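Local coordinates for protein prolyl oligopeptidase (Novosphingobium capsulatum, PDB 1YR2) that probably hydrolyses oligopeptides on the carboxyl side of proline, and to a lesser extent alanine, as a serine peptidase, at residues Q329-S334 and V369-N374; V344-S349 and P353-V358; L92-A97 and L713-G718; P489-G494 and M511-S516. All blocks are in the same frame, centred on the assembly; numbering follows the deposited sequence.

Contact 1 of 4, residues Q329-S334 and V369-N374; sequences QLWFVS and VGIAGN
W331 and I371 meet between two adjoining blades of the N-terminal beta-propeller, the second strand of one four-stranded sheet facing the first strand of the next. The backbones stay well apart, with the CA atoms of W331 and I371 8.9 Å from each other, and apolar side chains fill the interval, as is the rule between propeller blades. The indole can be followed outward from its root. W331 CB lies 4.0 Å from I371 CD1, and the next atoms along the ring, CG and CD2, draw slightly closer to the same methyl. The approach is tightest at W331 CE3, 3.7 Å from I371 CD1. That methyl hangs 3.4 Å above the indole plane, displaced toward the rim, and the two side chains cross at about a right angle. I371 reaches so far because its chain is extended beyond CB (chi2 174°), which makes CD1 the leading atom. The indole nitrogen is tethered elsewhere, W331 NE1 donating to L393 O. L376 of strand 375-382 touches both W331 and I371, and V323 of strand 320-326 packs on I371 and V333, so the seam continues into both sheets. A second, purely aliphatic meeting lies two residues along each strand: V333 CG2, beside its own backbone N, sits 3.6 Å from V369 CG2.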
loop_
_atom_site.group_PDB
_atom_site.type_symbol
_atom_site.label_atom_id
_atom_site.label_comp_id
_atom_site.label_asym_id
_atom_site.label_seq_id
_atom_site.Cartn_x
_atom_site.Cartn_y
_atom_site.Cartn_z
ATOM N N GLN A 329 15.488 13.094 27.505
ATOM C CA GLN A 329 15.850 12.043 26.563
ATOM C C GLN A 329 14.894 12.051 25.377
ATOM O O GLN A 329 13.693 12.126 25.547
ATOM C CB GLN A 329 15.844 10.686 27.266
ATOM C CG GLN A 329 16.972 10.615 28.314
ATOM C CD GLN A 329 17.043 9.327 29.053
ATOM O OE1 GLN A 329 16.025 8.655 29.234
ATOM N NE2 GLN A 329 18.248 8.965 29.490
ATOM N N LEU A 330 15.453 11.929 24.187
ATOM C CA LEU A 330 14.724 11.863 22.941
ATOM C C LEU A 330 15.031 10.539 22.227
ATOM O O LEU A 330 16.148 10.061 22.254
ATOM C CB LEU A 330 15.198 13.003 22.044
ATOM C CG LEU A 330 15.111 14.442 22.552
ATOM C CD1 LEU A 330 15.545 15.378 21.427
ATOM C CD2 LEU A 330 13.735 14.810 23.038
ATOM N N TRP A 331 14.067 9.980 21.511
ATOM C CA TRP A 331 14.309 8.766 20.743
ATOM C C TRP A 331 14.080 9.063 19.265
ATOM O O TRP A 331 13.157 9.761 18.926
ATOM C CB TRP A 331 13.316 7.677 21.156
ATOM C CG TRP A 331 13.717 7.066 22.464
ATOM C CD1 TRP A 331 14.407 5.913 22.642
ATOM C CD2 TRP A 331 13.486 7.592 23.769
ATOM N NE1 TRP A 331 14.593 5.663 23.978
ATOM C CE2 TRP A 331 14.027 6.666 24.700
ATOM C CE3 TRP A 331 12.804 8.701 24.260
ATOM C CZ2 TRP A 331 13.987 6.861 26.086
ATOM C CZ3 TRP A 331 12.751 8.886 25.661
ATOM C CH2 TRP A 331 13.349 7.969 26.541
ATOM N N PHE A 332 14.911 8.473 18.415
ATOM C CA PHE A 332 14.861 8.617 16.980
ATOM C C PHE A 332 14.978 7.247 16.300
ATOM O O PHE A 332 15.625 6.326 16.799
ATOM C CB PHE A 332 16.072 9.479 16.461
ATOM C CG PHE A 332 16.031 10.908 16.900
ATOM C CD1 PHE A 332 16.551 11.249 18.136
ATOM C CD2 PHE A 332 15.507 11.918 16.086
ATOM C CE1 PHE A 332 16.548 12.541 18.576
ATOM C CE2 PHE A 332 15.508 13.248 16.532
ATOM C CZ PHE A 332 16.010 13.556 17.778
ATOM N N VAL A 333 14.374 7.111 15.137
ATOM C CA VAL A 333 14.663 5.977 14.250
ATOM C C VAL A 333 15.787 6.482 13.353
ATOM O O VAL A 333 15.583 7.425 12.597
ATOM C CB VAL A 333 13.461 5.597 13.369
ATOM C CG1 VAL A 333 13.806 4.460 12.420
ATOM C CG2 VAL A 333 12.256 5.232 14.269
ATOM N N SER A 334 16.940 5.818 13.414
ATOM C CA SER A 334 18.115 6.240 12.693
ATOM C C SER A 334 18.532 5.250 11.621
ATOM O O SER A 334 18.559 4.045 11.846
ATOM C CB SER A 334 19.270 6.504 13.655
ATOM O OG SER A 334 20.419 6.924 12.953
ATOM N N VAL A 369 8.321 3.577 14.591
ATOM C CA VAL A 369 8.432 3.377 16.025
ATOM C C VAL A 369 7.551 4.401 16.678
ATOM O O VAL A 369 7.494 5.510 16.211
ATOM C CB VAL A 369 9.870 3.570 16.504
ATOM C CG1 VAL A 369 9.918 3.586 17.984
ATOM C CG2 VAL A 369 10.755 2.471 15.990
ATOM N N GLY A 370 6.859 4.026 17.736
ATOM C CA GLY A 370 6.151 4.976 18.559
ATOM C C GLY A 370 6.391 4.671 20.013
ATOM O O GLY A 370 6.779 3.556 20.381
ATOM N N ILE A 371 6.136 5.648 20.878
ATOM C CA ILE A 371 6.250 5.447 22.288
ATOM C C ILE A 371 4.865 5.550 22.941
ATOM O O ILE A 371 4.097 6.468 22.630
ATOM C CB ILE A 371 7.240 6.436 22.906
ATOM C CG1 ILE A 371 8.670 6.041 22.517
ATOM C CG2 ILE A 371 7.162 6.372 24.418
ATOM C CD1 ILE A 371 9.804 7.050 22.942
ATOM N N ALA A 372 4.559 4.590 23.810
ATOM C CA ALA A 372 3.304 4.613 24.576
ATOM C C ALA A 372 3.484 3.909 25.900
ATOM O O ALA A 372 4.179 2.904 25.992
ATOM C CB ALA A 372 2.159 3.966 23.758
ATOM N N GLY A 373 2.854 4.445 26.950
ATOM C CA GLY A 373 2.968 3.849 28.262
ATOM C C GLY A 373 4.418 4.096 28.665
ATOM O O GLY A 373 4.872 5.247 28.627
ATOM N N ASN A 374 5.172 3.046 28.942
ATOM C CA ASN A 374 6.599 3.222 29.274
ATOM C C ASN A 374 7.481 2.475 28.302
ATOM O O ASN A 374 8.581 2.122 28.654
ATOM C CB ASN A 374 6.931 2.739 30.694
ATOM C CG ASN A 374 6.237 3.561 31.751
ATOM O OD1 ASN A 374 6.097 4.804 31.609
ATOM N ND2 ASN A 374 5.735 2.891 32.783
#

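Contact 2 of 4, residues V344-S349 and P353-V358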
loop_
_atom_site.group_PDB
_atom_site.type_symbol
_atom_site.label_atom_id
_atom_site.label_comp_id
_atom_site.label_asym_id
_atom_site.label_seq_id
_atom_site.Cartn_x
_atom_site.Cartn_y
_atom_site.Cartn_z
ATOM N N VAL A 344 17.850 5.008 18.342
ATOM C CA VAL A 344 18.846 5.765 19.087
ATOM C C VAL A 344 18.172 6.679 20.121
ATOM O O VAL A 344 17.241 7.441 19.816
ATOM C CB VAL A 344 19.742 6.596 18.152
ATOM C CG1 VAL A 344 20.749 7.408 18.936
ATOM C CG2 VAL A 344 20.499 5.701 17.205
ATOM N N ARG A 345 18.687 6.596 21.332
ATOM C CA ARG A 345 18.291 7.490 22.432
ATOM C C ARG A 345 19.310 8.574 22.594
ATOM O O ARG A 345 20.491 8.297 22.730
ATOM C CB ARG A 345 18.166 6.723 23.703
ATOM C CG ARG A 345 17.634 7.544 24.880
ATOM C CD ARG A 345 17.553 6.790 26.184
ATOM N NE ARG A 345 18.911 6.454 26.614
ATOM C CZ ARG A 345 19.257 5.520 27.465
ATOM N NH1 ARG A 345 18.377 4.786 28.127
ATOM N NH2 ARG A 345 20.542 5.353 27.681
ATOM N N VAL A 346 18.888 9.819 22.520
ATOM C CA VAL A 346 19.809 10.931 22.771
ATOM C C VAL A 346 19.478 11.559 24.123
ATOM O O VAL A 346 18.346 11.969 24.363
ATOM C CB VAL A 346 19.639 11.954 21.693
ATOM C CG1 VAL A 346 20.590 13.122 21.885
ATOM C CG2 VAL A 346 19.880 11.297 20.392
ATOM N N ASP A 347 20.448 11.592 25.019
ATOM C CA ASP A 347 20.307 12.208 26.348
ATOM C C ASP A 347 20.913 13.596 26.324
ATOM O O ASP A 347 22.082 13.775 25.958
ATOM C CB ASP A 347 21.017 11.339 27.368
ATOM C CG ASP A 347 20.706 11.737 28.799
ATOM O OD1 ASP A 347 20.994 12.885 29.169
ATOM O OD2 ASP A 347 20.184 10.960 29.622
ATOM N N LEU A 348 20.087 14.591 26.628
ATOM C CA LEU A 348 20.516 15.971 26.609
ATOM C C LEU A 348 20.638 16.589 27.985
ATOM O O LEU A 348 20.655 17.806 28.085
ATOM C CB LEU A 348 19.488 16.762 25.800
ATOM C CG LEU A 348 19.291 16.262 24.367
ATOM C CD1 LEU A 348 18.021 16.847 23.726
ATOM C CD2 LEU A 348 20.461 16.563 23.496
ATOM N N SER A 349 20.668 15.781 29.040
ATOM C CA SER A 349 20.794 16.326 30.386
ATOM C C SER A 349 22.210 16.795 30.704
ATOM O O SER A 349 22.381 17.642 31.547
ATOM C CB SER A 349 20.341 15.327 31.446
ATOM O OG SER A 349 21.112 14.146 31.394
ATOM N N PRO A 353 25.366 16.314 24.170
ATOM C CA PRO A 353 24.441 15.207 23.871
ATOM C C PRO A 353 25.161 13.847 23.910
ATOM O O PRO A 353 26.318 13.752 23.463
ATOM C CB PRO A 353 23.962 15.534 22.454
ATOM C CG PRO A 353 24.068 17.029 22.337
ATOM C CD PRO A 353 25.333 17.317 23.086
ATOM N N ARG A 354 24.508 12.839 24.491
ATOM C CA ARG A 354 25.008 11.469 24.516
ATOM C C ARG A 354 24.104 10.594 23.669
ATOM O O ARG A 354 22.881 10.612 23.887
ATOM C CB ARG A 354 24.987 10.928 25.955
ATOM C CG ARG A 354 25.692 9.555 26.102
ATOM C CD ARG A 354 25.799 9.035 27.543
ATOM N NE ARG A 354 26.767 7.907 27.635
ATOM C CZ ARG A 354 26.963 7.112 28.719
ATOM N NH1 ARG A 354 26.250 7.279 29.834
ATOM N NH2 ARG A 354 27.880 6.140 28.685
ATOM N N PHE A 355 24.684 9.835 22.726
ATOM C CA PHE A 355 23.912 8.976 21.807
ATOM C C PHE A 355 24.084 7.549 22.272
ATOM O O PHE A 355 25.209 7.132 22.563
ATOM C CB PHE A 355 24.415 9.102 20.354
ATOM C CG PHE A 355 24.153 10.460 19.745
ATOM C CD1 PHE A 355 24.990 11.512 20.022
ATOM C CD2 PHE A 355 23.036 10.694 18.965
ATOM C CE1 PHE A 355 24.726 12.766 19.489
ATOM C CE2 PHE A 355 22.791 11.946 18.402
ATOM C CZ PHE A 355 23.625 12.973 18.681
ATOM N N ASP A 356 22.982 6.820 22.397
ATOM C CA ASP A 356 23.025 5.398 22.767
ATOM C C ASP A 356 22.089 4.644 21.811
ATOM O O ASP A 356 20.935 4.989 21.708
ATOM C CB ASP A 356 22.575 5.158 24.223
ATOM C CG ASP A 356 23.545 5.718 25.259
ATOM O OD1 ASP A 356 24.721 5.299 25.279
ATOM O OD2 ASP A 356 23.210 6.569 26.122
ATOM N N THR A 357 22.589 3.624 21.121
ATOM C CA THR A 357 21.731 2.797 20.292
ATOM C C THR A 357 21.038 1.827 21.217
ATOM O O THR A 357 21.668 1.008 21.770
ATOM C CB THR A 357 22.574 2.064 19.271
ATOM O OG1 THR A 357 23.120 3.044 18.378
ATOM C CG2 THR A 357 21.727 1.116 18.418
ATOM N N VAL A 358 19.744 1.997 21.467
ATOM C CA VAL A 358 19.076 1.150 22.453
ATOM C C VAL A 358 18.467 -0.096 21.823
ATOM O O VAL A 358 18.266 -1.123 22.490
ATOM C CB VAL A 358 18.030 1.935 23.274
ATOM C CG1 VAL A 358 18.721 2.902 24.264
ATOM C CG2 VAL A 358 17.043 2.706 22.364
HETATM O O HOH W 1 21.094 8.215 25.506
#
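V346 and F355 lie side by side on one face of an antiparallel beta hairpin, pointing the same way from a non-hydrogen-bonded pair; the hairpin forms the outer half of a propeller blade, with strand 354-357 at its edge. V346 brings both methyls to the phenyl ring: CG2 is 3.5 Å from F355 CD2, while CG1 stands above one face, offset toward the rim. V344 approaches the same ring at its edge. On the other face, R345 and D356 also run alongside each other, yet their flat groups are turned almost perpendicular, the guanidinium and carboxylate planes 89° apart. Their salt bridge, R345 NH2 to D356 OD2, is long at 3.3 Å and weak as a hydrogen bond. A water lying in the guanidinium plane reinforces it, 3.0 Å from R345 NE and 2.8 Å from D356 OD2. V358 CG1 closes over the centre of one guanidinium face, crossing the arginine at about a right angle, while the bend at R345 chi3 (66°) turns NE and NH2 toward the aspartate and water. Backbone bonds join R345 with D356 and D347 with R354, two each. D347 OD2 is held by Q329 NE2 of the next strand inward. Its other oxygen makes an Asx turn: D347 OD1 accepts from S349 N at 2.9 Å and from S349 OG at 2.6 Å, the hydroxyl being received on the syn lone pair of OD1.

Contact 3 of 4, residues L92-A97 and L713-G718; sequences LPERAA and LAHFTG
H715 ND1 donates to E94 OE2 over 3.2 Å, with an N-H...O angle of 161°, and so joins the turn before helix 95-105 to the last turn of helix 699-717 in the alpha/beta-hydrolase domain. The pairing illustrates how, in prolyl oligopeptidases, chain from near the N terminus packs against the C-terminal catalytic fold. The acceptor lies almost in the imidazole plane, whereas the hydrogen approaches OE2 on its syn side and somewhat out of the carboxylate plane; the two flat groups are turned 69° against each other. A bend in the glutamate chain (chi2 81°) brings the carboxylate round to the histidine, while E94 CG rests 4.2 Å from A714 CB on the helix surface. L92 supplies the apolar part of the grip. Its CD2 methyl stands 3.9 Å from the centroid of the H715 ring, over one face, a CH-pi contact in which the side chains cross at about a right angle. The bond at ND1 and the methyl over the face both favour this rotation of the imidazole. The next residue, R95, at the start of helix 95-105, forms a salt bridge with D708 of helix 699-717, a second tie to the same helix. Helix 699-717 ends in a Schellman motif at G718, where phi is positive, and T717 OG1 donates to L713 O at 2.8 Å.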
loop_
_atom_site.group_PDB
_atom_site.type_symbol
_atom_site.label_atom_id
_atom_site.label_comp_id
_atom_site.label_asym_id
_atom_site.label_seq_id
_atom_site.Cartn_x
_atom_site.Cartn_y
_atom_site.Cartn_z
ATOM N N LEU A 92 -21.623 -15.704 -18.782
ATOM C CA LEU A 92 -21.130 -16.480 -17.639
ATOM C C LEU A 92 -22.097 -16.386 -16.459
ATOM O O LEU A 92 -22.344 -15.292 -15.958
ATOM C CB LEU A 92 -19.758 -15.996 -17.211
ATOM C CG LEU A 92 -18.702 -16.192 -18.291
ATOM C CD1 LEU A 92 -17.443 -15.474 -17.871
ATOM C CD2 LEU A 92 -18.459 -17.679 -18.516
ATOM N N PRO A 93 -22.640 -17.519 -16.003
ATOM C CA PRO A 93 -23.634 -17.465 -14.941
ATOM C C PRO A 93 -23.033 -17.158 -13.549
ATOM O O PRO A 93 -23.825 -16.839 -12.682
ATOM C CB PRO A 93 -24.291 -18.843 -15.019
ATOM C CG PRO A 93 -23.209 -19.733 -15.471
ATOM C CD PRO A 93 -22.375 -18.906 -16.424
ATOM N N GLU A 94 -21.707 -17.203 -13.357
ATOM C CA GLU A 94 -21.121 -16.893 -12.044
ATOM C C GLU A 94 -21.092 -15.364 -11.787
ATOM O O GLU A 94 -20.976 -14.937 -10.645
ATOM C CB GLU A 94 -19.693 -17.470 -11.910
ATOM C CG GLU A 94 -19.514 -18.975 -12.128
ATOM C CD GLU A 94 -19.441 -19.410 -13.593
ATOM O OE1 GLU A 94 -19.495 -18.551 -14.514
ATOM O OE2 GLU A 94 -19.398 -20.641 -13.827
ATOM N N ARG A 95 -21.254 -14.553 -12.835
ATOM C CA ARG A 95 -20.963 -13.131 -12.765
ATOM C C ARG A 95 -21.841 -12.360 -11.795
ATOM O O ARG A 95 -21.348 -11.521 -11.025
ATOM C CB ARG A 95 -21.065 -12.467 -14.126
ATOM C CG ARG A 95 -20.474 -11.102 -14.095
ATOM C CD ARG A 95 -20.643 -10.313 -15.323
ATOM N NE ARG A 95 -20.021 -8.986 -15.193
ATOM C CZ ARG A 95 -20.614 -7.907 -14.685
ATOM N NH1 ARG A 95 -21.829 -7.990 -14.175
ATOM N NH2 ARG A 95 -19.955 -6.751 -14.648
ATOM N N ALA A 96 -23.132 -12.646 -11.843
ATOM C CA ALA A 96 -24.128 -11.958 -11.029
ATOM C C ALA A 96 -23.806 -11.976 -9.554
ATOM O O ALA A 96 -23.873 -10.947 -8.883
ATOM C CB ALA A 96 -25.493 -12.611 -11.249
ATOM N N ALA A 97 -23.461 -13.158 -9.053
ATOM C CA ALA A 97 -23.231 -13.370 -7.644
ATOM C C ALA A 97 -21.938 -12.684 -7.229
ATOM O O ALA A 97 -21.832 -12.133 -6.126
ATOM C CB ALA A 97 -23.131 -14.848 -7.354
ATOM N N LEU A 713 -12.422 -16.502 -14.502
ATOM C CA LEU A 713 -11.547 -17.401 -13.726
ATOM C C LEU A 713 -12.340 -18.479 -12.959
ATOM O O LEU A 713 -11.902 -19.638 -12.877
ATOM C CB LEU A 713 -10.669 -16.609 -12.744
ATOM C CG LEU A 713 -9.785 -15.522 -13.371
ATOM C CD1 LEU A 713 -8.918 -14.826 -12.289
ATOM C CD2 LEU A 713 -8.891 -16.102 -14.481
ATOM N N ALA A 714 -13.462 -18.106 -12.351
ATOM C CA ALA A 714 -14.320 -19.088 -11.663
ATOM C C ALA A 714 -14.854 -20.166 -12.586
ATOM O O ALA A 714 -14.892 -21.318 -12.234
ATOM C CB ALA A 714 -15.521 -18.394 -11.016
ATOM N N HIS A 715 -15.310 -19.754 -13.749
ATOM C CA HIS A 715 -15.898 -20.676 -14.731
ATOM C C HIS A 715 -14.874 -21.756 -15.099
ATOM O O HIS A 715 -15.169 -22.946 -15.048
ATOM C CB HIS A 715 -16.311 -19.898 -15.962
ATOM C CG HIS A 715 -17.026 -20.727 -16.979
ATOM N ND1 HIS A 715 -18.291 -21.229 -16.761
ATOM C CD2 HIS A 715 -16.649 -21.161 -18.205
ATOM C CE1 HIS A 715 -18.673 -21.929 -17.819
ATOM N NE2 HIS A 715 -17.702 -21.898 -18.714
ATOM N N PHE A 716 -13.622 -21.330 -15.327
ATOM C CA PHE A 716 -12.593 -22.236 -15.816
ATOM C C PHE A 716 -11.839 -22.981 -14.697
ATOM O O PHE A 716 -11.092 -23.918 -14.989
ATOM C CB PHE A 716 -11.666 -21.493 -16.787
ATOM C CG PHE A 716 -12.309 -21.276 -18.098
ATOM C CD1 PHE A 716 -12.516 -22.363 -18.954
ATOM C CD2 PHE A 716 -12.808 -20.028 -18.465
ATOM C CE1 PHE A 716 -13.232 -22.201 -20.155
ATOM C CE2 PHE A 716 -13.487 -19.859 -19.671
ATOM C CZ PHE A 716 -13.701 -20.940 -20.511
ATOM N N THR A 717 -12.048 -22.608 -13.431
ATOM C CA THR A 717 -11.510 -23.378 -12.333
ATOM C C THR A 717 -12.534 -24.220 -11.577
ATOM O O THR A 717 -12.176 -24.889 -10.603
ATOM C CB THR A 717 -10.791 -22.496 -11.305
ATOM O OG1 THR A 717 -11.675 -21.494 -10.789
ATOM C CG2 THR A 717 -9.600 -21.764 -11.899
ATOM N N GLY A 718 -13.795 -24.152 -11.960
ATOM C CA GLY A 718 -14.814 -24.937 -11.272
ATOM C C GLY A 718 -15.330 -24.319 -9.983
ATOM O O GLY A 718 -15.901 -25.020 -9.156
#

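Contact 4 of 4, residues P489-G494 and M511-S516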
loop_
_atom_site.group_PDB
_atom_site.type_symbol
_atom_site.label_atom_id
_atom_site.label_comp_id
_atom_site.label_asym_id
_atom_site.label_seq_id
_atom_site.Cartn_x
_atom_site.Cartn_y
_atom_site.Cartn_z
ATOM N N PRO A 489 -10.806 -24.257 -5.834
ATOM C CA PRO A 489 -10.397 -23.319 -6.894
ATOM C C PRO A 489 -9.606 -22.157 -6.270
ATOM O O PRO A 489 -10.000 -21.595 -5.234
ATOM C CB PRO A 489 -11.709 -22.835 -7.464
ATOM C CG PRO A 489 -12.625 -23.998 -7.244
ATOM C CD PRO A 489 -12.227 -24.607 -5.932
ATOM N N THR A 490 -8.490 -21.806 -6.894
ATOM C CA THR A 490 -7.515 -20.931 -6.266
ATOM C C THR A 490 -7.121 -19.859 -7.249
ATOM O O THR A 490 -6.905 -20.119 -8.424
ATOM C CB THR A 490 -6.278 -21.735 -5.834
ATOM O OG1 THR A 490 -6.642 -22.689 -4.840
ATOM C CG2 THR A 490 -5.225 -20.860 -5.170
ATOM N N LEU A 491 -7.040 -18.635 -6.730
ATOM C CA LEU A 491 -6.530 -17.485 -7.436
ATOM C C LEU A 491 -5.163 -17.157 -6.835
ATOM O O LEU A 491 -5.075 -16.784 -5.656
ATOM C CB LEU A 491 -7.501 -16.313 -7.258
ATOM C CG LEU A 491 -7.296 -15.058 -8.119
ATOM C CD1 LEU A 491 -8.502 -14.109 -7.944
ATOM C CD2 LEU A 491 -6.068 -14.337 -7.739
ATOM N N LEU A 492 -4.115 -17.277 -7.649
ATOM C CA LEU A 492 -2.722 -17.030 -7.245
ATOM C C LEU A 492 -2.238 -15.757 -7.913
ATOM O O LEU A 492 -2.259 -15.661 -9.121
ATOM C CB LEU A 492 -1.837 -18.190 -7.665
ATOM C CG LEU A 492 -0.336 -18.008 -7.613
ATOM C CD1 LEU A 492 0.126 -17.752 -6.156
ATOM C CD2 LEU A 492 0.368 -19.189 -8.237
ATOM N N TYR A 493 -1.825 -14.807 -7.097
ATOM C CA TYR A 493 -1.376 -13.479 -7.504
ATOM C C TYR A 493 0.115 -13.285 -7.265
ATOM O O TYR A 493 0.706 -13.850 -6.334
ATOM C CB TYR A 493 -2.171 -12.449 -6.709
ATOM C CG TYR A 493 -1.885 -11.018 -7.068
ATOM C CD1 TYR A 493 -2.537 -10.404 -8.127
ATOM C CD2 TYR A 493 -0.962 -10.280 -6.366
ATOM C CE1 TYR A 493 -2.275 -9.110 -8.452
ATOM C CE2 TYR A 493 -0.699 -8.947 -6.701
ATOM C CZ TYR A 493 -1.370 -8.393 -7.753
ATOM O OH TYR A 493 -1.132 -7.108 -8.109
ATOM N N GLY A 494 0.739 -12.549 -8.167
ATOM C CA GLY A 494 2.130 -12.167 -7.964
ATOM C C GLY A 494 2.436 -10.891 -8.732
ATOM O O GLY A 494 1.632 -10.426 -9.524
ATOM N N MET A 511 -11.159 -10.262 -1.693
ATOM C CA MET A 511 -12.136 -10.700 -0.685
ATOM C C MET A 511 -13.392 -11.294 -1.309
ATOM O O MET A 511 -14.023 -12.195 -0.737
ATOM C CB MET A 511 -12.500 -9.543 0.215
ATOM C CG MET A 511 -13.308 -9.914 1.452
ATOM S SD MET A 511 -12.296 -10.930 2.600
ATOM C CE MET A 511 -13.541 -11.913 3.083
ATOM N N THR A 512 -13.774 -10.766 -2.461
ATOM C CA THR A 512 -14.921 -11.272 -3.205
ATOM C C THR A 512 -14.683 -12.753 -3.546
ATOM O O THR A 512 -15.593 -13.588 -3.416
ATOM C CB THR A 512 -15.128 -10.429 -4.511
ATOM O OG1 THR A 512 -15.417 -9.069 -4.178
ATOM C CG2 THR A 512 -16.341 -10.938 -5.363
ATOM N N TRP A 513 -13.487 -13.072 -4.049
ATOM C CA TRP A 513 -13.143 -14.445 -4.378
ATOM C C TRP A 513 -13.158 -15.322 -3.134
ATOM O O TRP A 513 -13.787 -16.368 -3.143
ATOM C CB TRP A 513 -11.764 -14.526 -5.026
ATOM C CG TRP A 513 -11.289 -15.838 -5.452
ATOM C CD1 TRP A 513 -10.481 -16.679 -4.771
ATOM C CD2 TRP A 513 -11.560 -16.481 -6.712
ATOM N NE1 TRP A 513 -10.236 -17.804 -5.513
ATOM C CE2 TRP A 513 -10.881 -17.708 -6.711
ATOM C CE3 TRP A 513 -12.287 -16.120 -7.840
ATOM C CZ2 TRP A 513 -10.884 -18.572 -7.798
ATOM C CZ3 TRP A 513 -12.288 -16.988 -8.947
ATOM C CH2 TRP A 513 -11.610 -18.202 -8.900
ATOM N N ILE A 514 -12.488 -14.893 -2.076
ATOM C CA ILE A 514 -12.392 -15.687 -0.836
ATOM C C ILE A 514 -13.767 -15.908 -0.199
ATOM O O ILE A 514 -14.091 -17.023 0.239
ATOM C CB ILE A 514 -11.459 -14.996 0.141
ATOM C CG1 ILE A 514 -10.035 -14.849 -0.473
ATOM C CG2 ILE A 514 -11.475 -15.738 1.498
ATOM C CD1 ILE A 514 -9.227 -13.711 0.131
ATOM N N ASP A 515 -14.591 -14.855 -0.176
ATOM C CA ASP A 515 -15.930 -14.961 0.382
ATOM C C ASP A 515 -16.970 -15.460 -0.609
ATOM O O ASP A 515 -18.188 -15.395 -0.344
ATOM C CB ASP A 515 -16.340 -13.673 1.033
ATOM C CG ASP A 515 -17.506 -13.866 2.000
ATOM O OD1 ASP A 515 -17.591 -14.919 2.682
ATOM O OD2 ASP A 515 -18.381 -13.021 2.129
ATOM N N SER A 516 -16.485 -16.002 -1.739
ATOM C CA SER A 516 -17.306 -16.800 -2.641
ATOM C C SER A 516 -16.923 -18.307 -2.606
ATOM O O SER A 516 -17.468 -19.087 -3.357
ATOM C CB SER A 516 -17.181 -16.230 -4.063
ATOM O OG SER A 516 -17.718 -14.911 -4.103
#
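L491 and W513 mark the nearest passage of strand 490-493 and the end of helix 508-514, their CA atoms 7.9 Å apart. Such spacing is bridged by side chains, and here a single indole does most of the work. W513 CG is anti to the backbone N (chi1 -178°), which carries the ring from the helix onto the strand. Over one indole face lies L491 CB, 3.7 Å from the centroid of the five-membered ring and 18° off its normal, a CH-pi contact. The leucine tip follows the same ring, L491 CD1 lying 4.1 Å from W513 CD2. Farther out, P489 CB meets W513 CZ2 at 4.4 Å. Although W513 NE1 comes near the backbone of L491, its hydrogen bond goes to A519 O, at the start of the following strand, which settles the one polar atom of this buried ring. At the end of the helix, S516 OG donates to T512 O at 2.6 Å. T717 of helix 699-717 packs against both P489 and W513. Strand 490-493, helix 508-514 and strand 519-523 together make a beta-alpha-beta crossover between parallel neighbours, the recurrent unit of the alpha/beta-hydrolase fold.

In the fold
Followed from the N terminus, the chain first lays down 92-97, whose partner 713-718 arrives only near the C terminus; contact 3 therefore closes a loop of 615 residues that encloses all the others. Within it, contact 1 opens at 329-334, contact 2 opens and closes as a hairpin, and contact 1 then closes at 369-374. Contact 4 follows in series, and none cross. Contacts 1 and 2 share a propeller blade, one joining it to its neighbour and the other finishing its outer edge. About 51 Å separates the centres of contacts 1 and 3. Contacts 3 and 4 touch in the hydrolase domain, where W513 packs on helix 699-717.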